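Cow rumen GH26 endo-mannanase (Metagenome, PDB 6UEH) probably hydrolyses internal beta-1,4-mannosidic bonds in mannans such as galactomannan, joining a GH26 TIM-barrel catalytic domain to a CBM6-type accessory domain. Local coordinates at residues Asp18-Pro23 / Gly40-Thr45; Ala47-Asn52 / Ala123-Ile128; Gln78-Asn83 / Tyr87-Pro92. One frame throughout, in Å; residues are numbered along the deposited sequence.

Interaction 1 (Asp18-Pro23 / Gly40-Thr45); sequences DGAGEP and GFAYLT. With CA (calcium ion), chain B.
Beside the calcium site of the CBM6-type beta-sandwich, the irregular loop 18-23 lies against the entry to strand 42-44, with Ala20 on Ala42 and Pro23 on Gly40. No direct hydrogen bond joins the two segments. The methyl groups Ala20 CB and Ala42 CB meet at 4.1 Å, and both also touch Ile49 of the next strand, so small side chains suit this shared spot. Farther along, the ring atom Pro23 CB comes within 4.2 Å of Gly40 N. Having no side chain, Gly40 leaves that place to the proline ring, and its carbonyl turns to the metal, Gly40 O binding the calcium ion at 2.4 Å. Glu13, Glu15, Ser37 and Asp126 complete the protein share of the site, and Pro23 rests on Glu15.

Water fills in where the backbones stand too far apart to bond. One molecule accepts from Tyr43 N at 2.8 Å and lies 2.8 Å from Ala20 O, to which it can donate. A second can donate to Tyr43 O at 3.2 Å and, weakly, to Gly19 O at 3.3 Å. Both waters have further acceptors nearby competing for their protons. Gly19 tolerates the positive phi (93°) with which the loop bends here, while the Tyr43 ring leads away from the loop and meets Trp24 edge-to-face.

The chemistry thus divides: small apolar groups allow the close approach, water links backbone polar groups across it, and the metal bond at Gly40 probably helps to hold the chain just ahead of strand 42-44. Between these two segments, then, close fit and bridging water stand in for direct hydrogen bonds, while Asp18 bonds to Ser50 on strand 49-55.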
loop_
_atom_site.group_PDB
_atom_site.type_symbol
_atom_site.label_atom_id
_atom_site.label_comp_id
_atom_site.label_asym_id
_atom_site.label_seq_id
_atom_site.Cartn_x
_atom_site.Cartn_y
_atom_site.Cartn_z
ATOM N N ASP A 18 -26.586 17.049 -17.989
ATOM C CA ASP A 18 -27.767 16.207 -18.115
ATOM C C ASP A 18 -28.310 15.890 -16.724
ATOM O O ASP A 18 -27.567 15.441 -15.853
ATOM C CB ASP A 18 -27.446 14.912 -18.866
ATOM C CG ASP A 18 -26.996 15.155 -20.296
ATOM O OD1 ASP A 18 -27.367 16.196 -20.877
ATOM O OD2 ASP A 18 -26.275 14.295 -20.844
ATOM N N GLY A 19 -29.598 16.140 -16.517
ATOM C CA GLY A 19 -30.239 15.830 -15.252
ATOM C C GLY A 19 -30.250 16.984 -14.267
ATOM O O GLY A 19 -30.827 16.875 -13.187
ATOM N N ALA A 20 -29.612 18.091 -14.638
ATOM C CA ALA A 20 -29.518 19.250 -13.757
ATOM C C ALA A 20 -30.805 20.074 -13.751
ATOM O O ALA A 20 -31.140 20.703 -12.748
ATOM C CB ALA A 20 -28.338 20.126 -14.160
ATOM N N GLY A 21 -31.521 20.065 -14.872
ATOM C CA GLY A 21 -32.724 20.868 -15.012
ATOM C C GLY A 21 -32.409 22.352 -15.082
ATOM O O GLY A 21 -31.310 22.741 -15.481
ATOM N N GLU A 22 -33.367 23.186 -14.693
ATOM C CA GLU A 22 -33.164 24.632 -14.709
ATOM C C GLU A 22 -32.162 25.054 -13.640
ATOM O O GLU A 22 -32.106 24.456 -12.564
ATOM C CB GLU A 22 -34.492 25.367 -14.515
ATOM C CG GLU A 22 -35.411 25.291 -15.724
ATOM C CD GLU A 22 -34.722 25.736 -17.003
ATOM O OE1 GLU A 22 -34.314 24.858 -17.794
ATOM O OE2 GLU A 22 -34.588 26.959 -17.220
ATOM N N PRO A 23 -31.358 26.088 -13.938
ATOM C CA PRO A 23 -30.331 26.562 -13.003
ATOM C C PRO A 23 -30.913 27.037 -11.675
ATOM O O PRO A 23 -31.977 27.658 -11.652
ATOM C CB PRO A 23 -29.682 27.735 -13.755
ATOM C CG PRO A 23 -29.989 27.486 -15.190
ATOM C CD PRO A 23 -31.345 26.848 -15.200
ATOM N N GLY A 40 -26.422 30.285 -12.953
ATOM C CA GLY A 40 -26.633 29.746 -11.622
ATOM C C GLY A 40 -25.783 28.528 -11.328
ATOM O O GLY A 40 -24.595 28.495 -11.644
ATOM N N PHE A 41 -26.391 27.520 -10.714
ATOM C CA PHE A 41 -25.670 26.293 -10.403
ATOM C C PHE A 41 -26.591 25.080 -10.398
ATOM O O PHE A 41 -27.814 25.212 -10.454
ATOM C CB PHE A 41 -24.959 26.417 -9.050
ATOM C CG PHE A 41 -25.885 26.686 -7.890
ATOM C CD1 PHE A 41 -26.434 25.638 -7.164
ATOM C CD2 PHE A 41 -26.189 27.986 -7.516
ATOM C CE1 PHE A 41 -27.277 25.882 -6.097
ATOM C CE2 PHE A 41 -27.030 28.237 -6.444
ATOM C CZ PHE A 41 -27.576 27.184 -5.733
ATOM N N ALA A 42 -25.989 23.898 -10.342
ATOM C CA ALA A 42 -26.741 22.661 -10.214
ATOM C C ALA A 42 -26.850 22.273 -8.746
ATOM O O ALA A 42 -25.854 22.268 -8.021
ATOM C CB ALA A 42 -26.082 21.543 -11.020
ATOM N N TYR A 43 -28.065 21.966 -8.305
ATOM C CA TYR A 43 -28.288 21.482 -6.951
ATOM C C TYR A 43 -28.525 19.980 -7.016
ATOM O O TYR A 43 -29.630 19.526 -7.310
ATOM C CB TYR A 43 -29.474 22.197 -6.297
ATOM C CG TYR A 43 -29.722 21.836 -4.842
ATOM C CD1 TYR A 43 -28.705 21.333 -4.034
ATOM C CD2 TYR A 43 -30.982 22.001 -4.279
ATOM C CE1 TYR A 43 -28.943 21.007 -2.705
ATOM C CE2 TYR A 43 -31.227 21.682 -2.960
ATOM C CZ TYR A 43 -30.209 21.183 -2.176
ATOM O OH TYR A 43 -30.468 20.868 -0.861
ATOM N N LEU A 44 -27.465 19.220 -6.772
ATOM C CA LEU A 44 -27.531 17.765 -6.764
ATOM C C LEU A 44 -28.236 17.289 -5.507
ATOM O O LEU A 44 -27.697 17.428 -4.418
ATOM C CB LEU A 44 -26.120 17.173 -6.842
ATOM C CG LEU A 44 -25.923 15.671 -6.622
ATOM C CD1 LEU A 44 -26.392 14.892 -7.819
ATOM C CD2 LEU A 44 -24.464 15.349 -6.324
ATOM N N THR A 45 -29.440 16.740 -5.643
ATOM C CA THR A 45 -30.159 16.238 -4.474
ATOM C C THR A 45 -30.166 14.712 -4.434
ATOM O O THR A 45 -29.225 14.101 -3.921
ATOM C CB THR A 45 -31.615 16.765 -4.419
ATOM O OG1 THR A 45 -32.263 16.543 -5.677
ATOM C CG2 THR A 45 -31.631 18.258 -4.094
HETATM CA CA CA B . -22.729 27.930 -13.055
HETATM O O HOH W 1 -30.290 18.299 -10.231
HETATM O O HOH W 2 -29.583 20.887 -10.404
#

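Interaction 2 (Ala47-Asn52 / Ala123-Ile128); sequences APISFN and AEFDTI. With CA (calcium ion), chain B.
Ile49 faces Phe125 and Phe51 faces Ile128 with their CA atoms 9.7 and 9.6 Å apart, the spacing of two sheets packed through their side chains; no hydrogen bond crosses between the segments. Segment 123-128 turns a corner at Asp126, so Phe125 and Ile128 come to the interface from the two arms of a bend. With CG between the backbone N and the carbonyl carbon (chi1 65°), the Phe51 ring is placed where its CE1-CZ end meets Ile128. Ile128 CG2 lies 3.8 Å from both CE1 and CZ of Phe51, while Ile128 CD1 is 4.0 Å from CE1: two branches of the isoleucine share one end of the ring, approaching it obliquely. The second pair is looser, Ile49 CD1 standing 4.3 Å from Phe125 CD1. Branched aliphatic and aromatic side chains suit this buried layer, where Ile12 and Phe116 add to the packing.

At the corner itself the chemistry is polar: Asp126 chelates the calcium ion through OD1 at 2.3 Å and through its own carbonyl O at 2.7 Å, alongside Gly40 and the other ligands. An apolar core between two antiparallel sheets, with calcium bound at a bend of one strand, fits the beta-sandwich of CBM6-type domains.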
loop_
_atom_site.group_PDB
_atom_site.type_symbol
_atom_site.label_atom_id
_atom_site.label_comp_id
_atom_site.label_asym_id
_atom_site.label_seq_id
_atom_site.Cartn_x
_atom_site.Cartn_y
_atom_site.Cartn_z
ATOM N N ALA A 47 -30.794 12.794 -7.339
ATOM C CA ALA A 47 -30.682 12.316 -8.713
ATOM C C ALA A 47 -29.387 12.823 -9.338
ATOM O O ALA A 47 -28.992 13.961 -9.098
ATOM C CB ALA A 47 -31.881 12.759 -9.533
ATOM N N PRO A 48 -28.727 11.982 -10.150
ATOM C CA PRO A 48 -27.406 12.328 -10.687
ATOM C C PRO A 48 -27.422 13.447 -11.726
ATOM O O PRO A 48 -28.445 13.708 -12.362
ATOM C CB PRO A 48 -26.939 11.017 -11.329
ATOM C CG PRO A 48 -28.201 10.328 -11.710
ATOM C CD PRO A 48 -29.179 10.659 -10.614
ATOM N N ILE A 49 -26.279 14.106 -11.877
ATOM C CA ILE A 49 -26.053 15.022 -12.986
ATOM C C ILE A 49 -24.829 14.521 -13.738
ATOM O O ILE A 49 -23.931 13.924 -13.139
ATOM C CB ILE A 49 -25.844 16.476 -12.519
ATOM C CG1 ILE A 49 -24.608 16.584 -11.624
ATOM C CG2 ILE A 49 -27.087 16.987 -11.794
ATOM C CD1 ILE A 49 -24.288 18.005 -11.187
ATOM N N SER A 50 -24.789 14.743 -15.048
ATOM C CA SER A 50 -23.713 14.165 -15.839
ATOM C C SER A 50 -23.391 14.937 -17.111
ATOM O O SER A 50 -24.166 15.777 -17.564
ATOM C CB SER A 50 -24.058 12.719 -16.199
ATOM O OG SER A 50 -25.235 12.664 -16.987
ATOM N N PHE A 51 -22.224 14.633 -17.671
ATOM C CA PHE A 51 -21.796 15.169 -18.956
ATOM C C PHE A 51 -20.841 14.180 -19.608
ATOM O O PHE A 51 -20.332 13.270 -18.950
ATOM C CB PHE A 51 -21.129 16.537 -18.792
ATOM C CG PHE A 51 -19.846 16.504 -18.005
ATOM C CD1 PHE A 51 -19.866 16.414 -16.621
ATOM C CD2 PHE A 51 -18.620 16.591 -18.648
ATOM C CE1 PHE A 51 -18.687 16.395 -15.894
ATOM C CE2 PHE A 51 -17.439 16.571 -17.927
ATOM C CZ PHE A 51 -17.470 16.471 -16.549
ATOM N N ASN A 52 -20.602 14.356 -20.902
ATOM C CA ASN A 52 -19.736 13.449 -21.639
ATOM C C ASN A 52 -18.362 14.029 -21.944
ATOM O O ASN A 52 -18.221 15.220 -22.230
ATOM C CB ASN A 52 -20.407 13.030 -22.947
ATOM C CG ASN A 52 -19.469 12.269 -23.862
ATOM O OD1 ASN A 52 -19.196 11.088 -23.646
ATOM N ND2 ASN A 52 -18.964 12.946 -24.890
ATOM N N ALA A 123 -25.373 18.644 -2.502
ATOM C CA ALA A 123 -24.258 19.567 -2.629
ATOM C C ALA A 123 -24.473 20.401 -3.888
ATOM O O ALA A 123 -25.250 20.024 -4.765
ATOM C CB ALA A 123 -22.936 18.823 -2.690
ATOM N N GLU A 124 -23.780 21.528 -3.978
ATOM C CA GLU A 124 -24.001 22.464 -5.074
ATOM C C GLU A 124 -22.809 22.478 -6.019
ATOM O O GLU A 124 -21.660 22.423 -5.581
ATOM C CB GLU A 124 -24.272 23.870 -4.530
ATOM C CG GLU A 124 -25.520 23.978 -3.652
ATOM C CD GLU A 124 -25.340 23.351 -2.279
ATOM O OE1 GLU A 124 -24.391 23.738 -1.565
ATOM O OE2 GLU A 124 -26.140 22.460 -1.915
ATOM N N PHE A 125 -23.089 22.551 -7.317
ATOM C CA PHE A 125 -22.045 22.549 -8.333
ATOM C C PHE A 125 -22.217 23.729 -9.287
ATOM O O PHE A 125 -23.222 23.828 -9.988
ATOM C CB PHE A 125 -22.059 21.230 -9.112
ATOM C CG PHE A 125 -21.761 20.027 -8.266
ATOM C CD1 PHE A 125 -22.748 19.448 -7.485
ATOM C CD2 PHE A 125 -20.492 19.471 -8.252
ATOM C CE1 PHE A 125 -22.475 18.344 -6.704
ATOM C CE2 PHE A 125 -20.215 18.365 -7.472
ATOM C CZ PHE A 125 -21.209 17.799 -6.698
ATOM N N ASP A 126 -21.234 24.627 -9.296
ATOM C CA ASP A 126 -21.269 25.801 -10.163
ATOM C C ASP A 126 -20.692 25.476 -11.535
ATOM O O ASP A 126 -21.355 25.648 -12.556
ATOM C CB ASP A 126 -20.497 26.958 -9.522
ATOM C CG ASP A 126 -20.526 28.223 -10.364
ATOM O OD1 ASP A 126 -21.451 28.376 -11.190
ATOM O OD2 ASP A 126 -19.625 29.070 -10.194
ATOM N N THR A 127 -19.443 25.020 -11.546
ATOM C CA THR A 127 -18.782 24.575 -12.766
ATOM C C THR A 127 -18.025 23.278 -12.509
ATOM O O THR A 127 -17.736 22.933 -11.362
ATOM C CB THR A 127 -17.787 25.623 -13.305
ATOM O OG1 THR A 127 -16.793 25.891 -12.310
ATOM C CG2 THR A 127 -18.500 26.922 -13.668
ATOM N N ILE A 128 -17.711 22.562 -13.581
ATOM C CA ILE A 128 -16.902 21.353 -13.501
ATOM C C ILE A 128 -15.778 21.451 -14.530
ATOM O O ILE A 128 -16.005 21.880 -15.661
ATOM C CB ILE A 128 -17.745 20.087 -13.752
ATOM C CG1 ILE A 128 -18.929 20.036 -12.781
ATOM C CG2 ILE A 128 -16.885 18.836 -13.631
ATOM C CD1 ILE A 128 -20.030 19.084 -13.206
HETATM CA CA CA B . -22.729 27.930 -13.055
#

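Interaction 3 (Gln78-Asn83 / Tyr87-Pro92); sequences QTISVN and YQYTVP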
loop_
_atom_site.group_PDB
_atom_site.type_symbol
_atom_site.label_atom_id
_atom_site.label_comp_id
_atom_site.label_asym_id
_atom_site.label_seq_id
_atom_site.Cartn_x
_atom_site.Cartn_y
_atom_site.Cartn_z
ATOM N N GLN A 78 -19.512 12.540 -1.129
ATOM C CA GLN A 78 -19.973 12.743 -2.495
ATOM C C GLN A 78 -19.347 11.686 -3.393
ATOM O O GLN A 78 -18.345 11.067 -3.030
ATOM C CB GLN A 78 -19.623 14.146 -2.992
ATOM C CG GLN A 78 -20.222 15.267 -2.163
ATOM C CD GLN A 78 -21.735 15.245 -2.154
ATOM O OE1 GLN A 78 -22.371 14.958 -3.168
ATOM N NE2 GLN A 78 -22.322 15.544 -0.999
ATOM N N THR A 79 -19.935 11.483 -4.566
ATOM C CA THR A 79 -19.460 10.446 -5.470
ATOM C C THR A 79 -19.320 10.944 -6.902
ATOM O O THR A 79 -20.299 11.355 -7.525
ATOM C CB THR A 79 -20.398 9.226 -5.458
ATOM O OG1 THR A 79 -20.377 8.621 -4.159
ATOM C CG2 THR A 79 -19.958 8.200 -6.496
ATOM N N ILE A 80 -18.095 10.914 -7.414
ATOM C CA ILE A 80 -17.874 11.160 -8.830
ATOM C C ILE A 80 -17.730 9.807 -9.515
ATOM O O ILE A 80 -17.192 8.860 -8.940
ATOM C CB ILE A 80 -16.636 12.057 -9.092
ATOM C CG1 ILE A 80 -16.565 12.451 -10.574
ATOM C CG2 ILE A 80 -15.350 11.381 -8.619
ATOM C CD1 ILE A 80 -15.521 13.505 -10.882
ATOM N N SER A 81 -18.244 9.710 -10.734
ATOM C CA SER A 81 -18.305 8.434 -11.419
ATOM C C SER A 81 -17.901 8.569 -12.877
ATOM O O SER A 81 -18.345 9.481 -13.573
ATOM C CB SER A 81 -19.714 7.847 -11.310
ATOM O OG SER A 81 -19.813 6.608 -11.986
ATOM N N VAL A 82 -17.040 7.664 -13.329
ATOM C CA VAL A 82 -16.679 7.599 -14.736
ATOM C C VAL A 82 -17.239 6.312 -15.315
ATOM O O VAL A 82 -16.767 5.217 -14.997
ATOM C CB VAL A 82 -15.161 7.656 -14.950
ATOM C CG1 VAL A 82 -14.835 7.521 -16.429
ATOM C CG2 VAL A 82 -14.601 8.957 -14.394
ATOM N N ASN A 83 -18.249 6.464 -16.167
ATOM C CA ASN A 83 -19.029 5.347 -16.676
ATOM C C ASN A 83 -19.555 4.506 -15.517
ATOM O O ASN A 83 -20.399 4.973 -14.751
ATOM C CB ASN A 83 -18.202 4.512 -17.659
ATOM C CG ASN A 83 -17.972 5.237 -18.981
ATOM O OD1 ASN A 83 -18.871 5.901 -19.498
ATOM N ND2 ASN A 83 -16.765 5.121 -19.523
ATOM N N TYR A 87 -16.022 6.837 -7.514
ATOM C CA TYR A 87 -14.966 7.314 -6.631
ATOM C C TYR A 87 -15.569 8.222 -5.564
ATOM O O TYR A 87 -16.274 9.180 -5.889
ATOM C CB TYR A 87 -13.893 8.061 -7.418
ATOM C CG TYR A 87 -13.398 7.319 -8.639
ATOM C CD1 TYR A 87 -12.414 6.345 -8.533
ATOM C CD2 TYR A 87 -13.910 7.601 -9.901
ATOM C CE1 TYR A 87 -11.955 5.665 -9.649
ATOM C CE2 TYR A 87 -13.456 6.929 -11.024
ATOM C CZ TYR A 87 -12.477 5.962 -10.891
ATOM O OH TYR A 87 -12.021 5.287 -12.002
ATOM N N GLN A 88 -15.290 7.924 -4.299
ATOM C CA GLN A 88 -15.914 8.637 -3.185
ATOM C C GLN A 88 -15.022 9.728 -2.591
ATOM O O GLN A 88 -13.826 9.524 -2.376
ATOM C CB GLN A 88 -16.314 7.654 -2.078
ATOM C CG GLN A 88 -17.505 6.767 -2.418
ATOM C CD GLN A 88 -17.139 5.605 -3.320
ATOM O OE1 GLN A 88 -16.009 5.118 -3.297
ATOM N NE2 GLN A 88 -18.099 5.154 -4.122
ATOM N N TYR A 89 -15.626 10.881 -2.317
ATOM C CA TYR A 89 -14.924 12.008 -1.710
ATOM C C TYR A 89 -15.785 12.674 -0.643
ATOM O O TYR A 89 -16.998 12.814 -0.809
ATOM C CB TYR A 89 -14.526 13.037 -2.778
ATOM C CG TYR A 89 -13.472 12.535 -3.735
ATOM C CD1 TYR A 89 -13.822 11.815 -4.871
ATOM C CD2 TYR A 89 -12.125 12.775 -3.500
ATOM C CE1 TYR A 89 -12.862 11.347 -5.745
ATOM C CE2 TYR A 89 -11.155 12.312 -4.369
ATOM C CZ TYR A 89 -11.530 11.598 -5.489
ATOM O OH TYR A 89 -10.568 11.133 -6.355
ATOM N N THR A 90 -15.156 13.086 0.452
ATOM C CA THR A 90 -15.852 13.842 1.484
ATOM C C THR A 90 -15.680 15.340 1.256
ATOM O O THR A 90 -14.573 15.872 1.373
ATOM C CB THR A 90 -15.347 13.489 2.891
ATOM O OG1 THR A 90 -15.533 12.089 3.132
ATOM C CG2 THR A 90 -16.109 14.290 3.941
ATOM N N VAL A 91 -16.773 16.016 0.922
ATOM C CA VAL A 91 -16.745 17.460 0.722
ATOM C C VAL A 91 -17.104 18.168 2.023
ATOM O O VAL A 91 -18.200 17.982 2.553
ATOM C CB VAL A 91 -17.709 17.904 -0.395
ATOM C CG1 VAL A 91 -17.768 19.424 -0.483
ATOM C CG2 VAL A 91 -17.283 17.309 -1.726
ATOM N N PRO A 92 -16.167 18.967 2.554
ATOM C CA PRO A 92 -16.400 19.709 3.798
ATOM C C PRO A 92 -17.550 20.705 3.677
ATOM O O PRO A 92 -18.038 20.961 2.576
ATOM C CB PRO A 92 -15.073 20.444 4.026
ATOM C CG PRO A 92 -14.061 19.663 3.249
ATOM C CD PRO A 92 -14.797 19.154 2.046
#
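Ile80 O accepts a hydrogen bond from Tyr87 N at 2.7 Å, and Ile80 N returns one to Tyr87 O at 2.9 Å. Tyr89 N donates almost straight (176° at the hydrogen) to Gln78 O at 2.8 Å; the reciprocal bond, Gln78 N to Tyr89 O, is modelled unusually short. Gln78 O and Tyr87 O each take a CA-H...O contact, from Gln88 and Thr79, the non-hydrogen-bonded pair between.

Gln78, Ile80, Tyr87 and Tyr89 share one face, where branched Ile80 and the broad tyrosine rings suit packing against strand 97-107. Ile80 CG2 reaches both Tyr87 CB and Tyr89 CE1 at 3.8 Å, because CG2 sits between the backbone N and carbonyl carbon while CG1 lies anti to that N (chi1 -172°). Val82 CG2 touches the edge of the Tyr87 ring, and His105 stacks on that ring. The bent chain of Gln78 lays CG 3.6 Å from Val91 CG2, and its NE2 bonds to Gly121 O. On the opposite face Thr79 and polar, exposed Gln88 run side by side; Thr79 OG1 bonds to Ile119 O.

Strands 147° apart in direction, joined by a short turn, make an antiparallel beta hairpin, with 85-94 an outermost strand of this beta-sandwich's four-stranded sheet.

In the fold
All three contacts belong to the CBM6-type domain. Interactions 1 and 2 are close neighbours, their centres about 7 Å apart, and share the calcium ion: Gly40 of one and Asp126 of the other both bind it, while backbone bonds tie Ala42 to Phe125 and Asp18 to Ser50. The side-chain contact of interaction 2 is buried and wholly apolar, meeting between sheets, although its corner carries a calcium ligand; interaction 1, at the margin of that core, adds bridging waters. Interaction 3, about 11 Å from interaction 2 between centres, works within one sheet through direct backbone bonds. It lies in the same sheet as strand 49-55, and Gln78 packs against Ala123 and Leu44.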